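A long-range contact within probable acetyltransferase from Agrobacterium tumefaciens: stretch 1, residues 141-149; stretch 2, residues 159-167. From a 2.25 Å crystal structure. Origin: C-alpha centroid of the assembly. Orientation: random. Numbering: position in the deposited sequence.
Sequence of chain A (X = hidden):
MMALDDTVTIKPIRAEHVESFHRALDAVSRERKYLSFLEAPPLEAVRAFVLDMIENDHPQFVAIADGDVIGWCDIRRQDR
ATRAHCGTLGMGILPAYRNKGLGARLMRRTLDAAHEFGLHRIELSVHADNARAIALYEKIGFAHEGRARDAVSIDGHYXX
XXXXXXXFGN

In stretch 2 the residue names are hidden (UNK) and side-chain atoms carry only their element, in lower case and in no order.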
# COMPACT_ATOMS: atom_id res chain seq x y z
N GLY A 141 17.87 2.02 -11.93
CA GLY A 141 16.95 2.43 -12.98
C GLY A 141 15.49 2.63 -12.48
O GLY A 141 14.59 2.77 -13.28
N PHE A 142 15.26 2.75 -11.15
CA PHE A 142 13.93 3.16 -10.65
C PHE A 142 13.69 4.63 -11.02
O PHE A 142 14.60 5.39 -11.03
CB PHE A 142 13.78 2.97 -9.16
CG PHE A 142 13.53 1.55 -8.79
CD1 PHE A 142 14.59 0.62 -8.77
CD2 PHE A 142 12.25 1.13 -8.43
CE1 PHE A 142 14.36 -0.70 -8.40
CE2 PHE A 142 12.01 -0.22 -8.07
CZ PHE A 142 13.06 -1.13 -8.02
N ALA A 143 12.47 4.96 -11.42
CA ALA A 143 12.02 6.30 -11.67
C ALA A 143 11.30 6.84 -10.41
O ALA A 143 10.50 6.11 -9.73
CB ALA A 143 11.04 6.29 -12.90
N HIS A 144 11.51 8.13 -10.15
CA HIS A 144 10.70 8.79 -9.18
C HIS A 144 9.29 8.97 -9.66
O HIS A 144 9.05 9.43 -10.80
CB HIS A 144 11.34 10.20 -8.85
CG HIS A 144 12.63 10.09 -8.07
ND1 HIS A 144 12.65 9.90 -6.71
CD2 HIS A 144 13.93 10.11 -8.46
CE1 HIS A 144 13.89 9.87 -6.28
NE2 HIS A 144 14.69 9.95 -7.33
N GLU A 145 8.35 8.75 -8.75
CA GLU A 145 6.93 8.81 -9.09
C GLU A 145 6.17 9.78 -8.24
O GLU A 145 5.04 10.00 -8.57
CB GLU A 145 6.23 7.46 -8.96
CG GLU A 145 6.62 6.54 -10.11
CD GLU A 145 5.64 5.38 -10.26
OE1 GLU A 145 5.39 4.96 -11.41
OE2 GLU A 145 5.12 4.89 -9.19
N GLY A 146 6.80 10.31 -7.19
CA GLY A 146 6.27 11.36 -6.40
C GLY A 146 6.67 11.32 -4.95
O GLY A 146 7.31 10.39 -4.53
N ARG A 147 6.25 12.33 -4.16
CA ARG A 147 6.81 12.57 -2.82
C ARG A 147 5.59 12.57 -1.91
O ARG A 147 4.62 13.24 -2.17
CB ARG A 147 7.49 13.92 -2.87
CG ARG A 147 7.91 14.49 -1.59
CD ARG A 147 8.75 15.70 -1.90
NE ARG A 147 9.99 15.75 -1.13
CZ ARG A 147 11.20 15.64 -1.69
NH1 ARG A 147 11.34 15.52 -3.01
NH2 ARG A 147 12.28 15.64 -0.95
N ALA A 148 5.60 11.74 -0.88
CA ALA A 148 4.51 11.75 0.08
C ALA A 148 4.86 12.59 1.33
O ALA A 148 5.68 12.18 2.05
CB ALA A 148 4.18 10.27 0.45
N ARG A 149 4.19 13.73 1.60
CA ARG A 149 4.60 14.63 2.67
C ARG A 149 4.18 14.10 4.03
O ARG A 149 3.03 13.79 4.21
CB ARG A 149 4.00 16.06 2.51
CG ARG A 149 4.02 16.58 1.04
CD ARG A 149 5.43 17.16 0.60
NE ARG A 149 6.18 17.90 1.65
CZ ARG A 149 5.99 19.18 2.04
NH1 ARG A 149 5.08 19.99 1.48
NH2 ARG A 149 6.75 19.69 3.00
N UNK A 159 8.60 12.40 8.55
CA UNK A 159 9.51 12.18 7.40
C UNK A 159 8.67 12.07 6.11
O UNK A 159 7.64 11.39 6.07
c UNK A 159 11.52 11.76 9.50
c UNK A 159 10.87 10.58 8.96
c UNK A 159 11.52 10.72 6.59
c UNK A 159 10.35 10.81 7.54
N UNK A 160 9.11 12.74 5.07
CA UNK A 160 8.63 12.46 3.72
C UNK A 160 9.08 11.12 3.19
O UNK A 160 10.15 10.56 3.51
c UNK A 160 8.44 14.94 3.13
o UNK A 160 7.77 15.05 4.17
c UNK A 160 9.10 13.58 2.79
o UNK A 160 8.58 15.90 2.37
N UNK A 161 8.24 10.58 2.35
CA UNK A 161 8.58 9.32 1.70
C UNK A 161 8.56 9.60 0.18
O UNK A 161 7.78 10.40 -0.29
o UNK A 161 8.16 7.01 2.00
c UNK A 161 7.53 8.25 2.05
N UNK A 162 9.43 8.97 -0.57
CA UNK A 162 9.45 9.07 -2.03
C UNK A 162 8.99 7.79 -2.58
O UNK A 162 9.48 6.70 -2.18
c UNK A 162 10.86 9.31 -2.57
c UNK A 162 10.74 11.85 -2.03
c UNK A 162 11.59 10.55 -2.00
c UNK A 162 12.97 10.79 -2.64
N UNK A 163 8.10 7.90 -3.54
CA UNK A 163 7.65 6.68 -4.27
C UNK A 163 8.39 6.54 -5.54
O UNK A 163 8.55 7.50 -6.24
c UNK A 163 6.16 6.79 -4.63
o UNK A 163 5.47 5.83 -2.67
n UNK A 163 4.56 7.81 -3.10
c UNK A 163 5.33 6.75 -3.40
N UNK A 164 8.79 5.33 -5.86
CA UNK A 164 9.62 5.12 -7.04
C UNK A 164 9.11 3.81 -7.62
O UNK A 164 8.54 3.02 -6.90
c UNK A 164 14.09 6.39 -7.62
c UNK A 164 11.09 5.02 -6.64
c UNK A 164 11.62 6.33 -5.85
se UNK A 164 13.57 6.01 -5.67
N UNK A 165 9.34 3.60 -8.91
CA UNK A 165 8.93 2.39 -9.57
C UNK A 165 9.79 2.06 -10.81
O UNK A 165 10.39 2.96 -11.46
c UNK A 165 7.45 2.43 -9.92
N UNK A 166 9.84 0.78 -11.13
CA UNK A 166 10.45 0.34 -12.39
C UNK A 166 9.44 -0.45 -13.19
O UNK A 166 8.64 -1.18 -12.63
c UNK A 166 14.27 -0.85 -12.89
c UNK A 166 12.74 -0.44 -13.32
c UNK A 166 11.79 -0.47 -12.13
c UNK A 166 11.48 -1.88 -11.56
N UNK A 167 9.45 -0.28 -14.52
CA UNK A 167 8.53 -1.03 -15.39
C UNK A 167 9.40 -1.87 -16.33
O UNK A 167 10.34 -1.34 -16.95
c UNK A 167 6.11 1.52 -15.23
c UNK A 167 6.29 0.19 -15.21
c UNK A 167 6.85 -0.89 -17.39
c UNK A 167 7.46 -0.16 -16.13

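Position 159 carries four side-chain carbons, forked at the first, with one arm two carbons long. None of them touches stretch 1, and the CA-to-CB bond points away from it. That branching is isoleucine's, so this is Ile-159; its side chain comes nearest at CB, 7.3 Å from Ala-148 O.

Position 160 has two carbons, the second bearing two oxygens and no nitrogen: a carboxylate on a one-carbon stem. One oxygen lies near two guanidinium groups, those of Arg-147 and Arg-149, which fits a negative charge. The residue is aspartate. For Asp-160, Arg-149 NE donates a hydrogen bond to OD2 at 3.2 Å and 157°, part of a salt bridge; a second, long salt bridge joins Arg-147 NE to the same OD2 at 3.8 Å.

Position 161 holds one carbon and one oxygen. Its CB is 4.2 Å from Ala-148 CB, on the same face of the sheet. This is Ser-161, whose hydroxyl is hydrogen-bonded elsewhere in the structure.

Position 162 again has four carbons, but forked at the second. One branch end approaches the edge of the His-144 ring, and the other covers a face of the Arg-147 guanidinium. The later fork separates leucine from isoleucine. In Leu-162 these ends are CD1, 3.9 Å from His-144 CE1, and CD2, 3.8 Å from Arg-147 CZ.

Position 163 has two carbons, the second carrying one oxygen and one nitrogen, and the nitrogen approaches Ala-148 CB. This short amide is Asn-163. Its ND2 lies 4.3 Å from Ala-148 CB, while its OD1 is hydrogen-bonded elsewhere in the structure.

Position 164 is an unbranched chain of two carbons, selenium and a terminal carbon, which lies over a face of the His-144 ring. Selenium identifies selenomethionine, here Met-164. Its CE sits 3.6 Å from the centroid of the His-144 ring and 10° off the normal, a CH-pi contact over the face, and 3.8 Å from Phe-142 CB.

Position 165 has one side-chain carbon, CB, which meets Glu-145 OE2 at 3.5 Å. It is Ala-165.

Position 166 has four carbons forked at the first, one arm two carbons long, with CB over a face of the Phe-142 ring. This is Ile-166. Its CB stands 4.1 Å from the ring centroid, 12° off the normal, and its CD1 reaches Gly-141 O at 3.7 Å.

Position 167 repeats that branching but makes no contact with stretch 1. It is Ile-167, nearest at CD1, 5.2 Å from Glu-145 OE1.

The contact is an antiparallel strand pairing with side chains packed on both faces. Reciprocal backbone bonds join Ala-143 to Ala-165 (N to O and O to N, both 2.9 Å) and Ala-148 to Ser-161 (Ala-148 N to Ser-161 O 2.6 Å, Ser-161 N to Ala-148 O 3.0 Å). Between them, Asn-163 O accepts from Glu-145 N at 2.8 Å and weakly from Gly-146 N at 3.4 Å, so the register advances by an extra residue on stretch 1. His-144, Arg-147, Leu-162 and Met-164 share one face, and 930 Å² is buried in all.

Stretch 2 159-167: IDSLNMAII
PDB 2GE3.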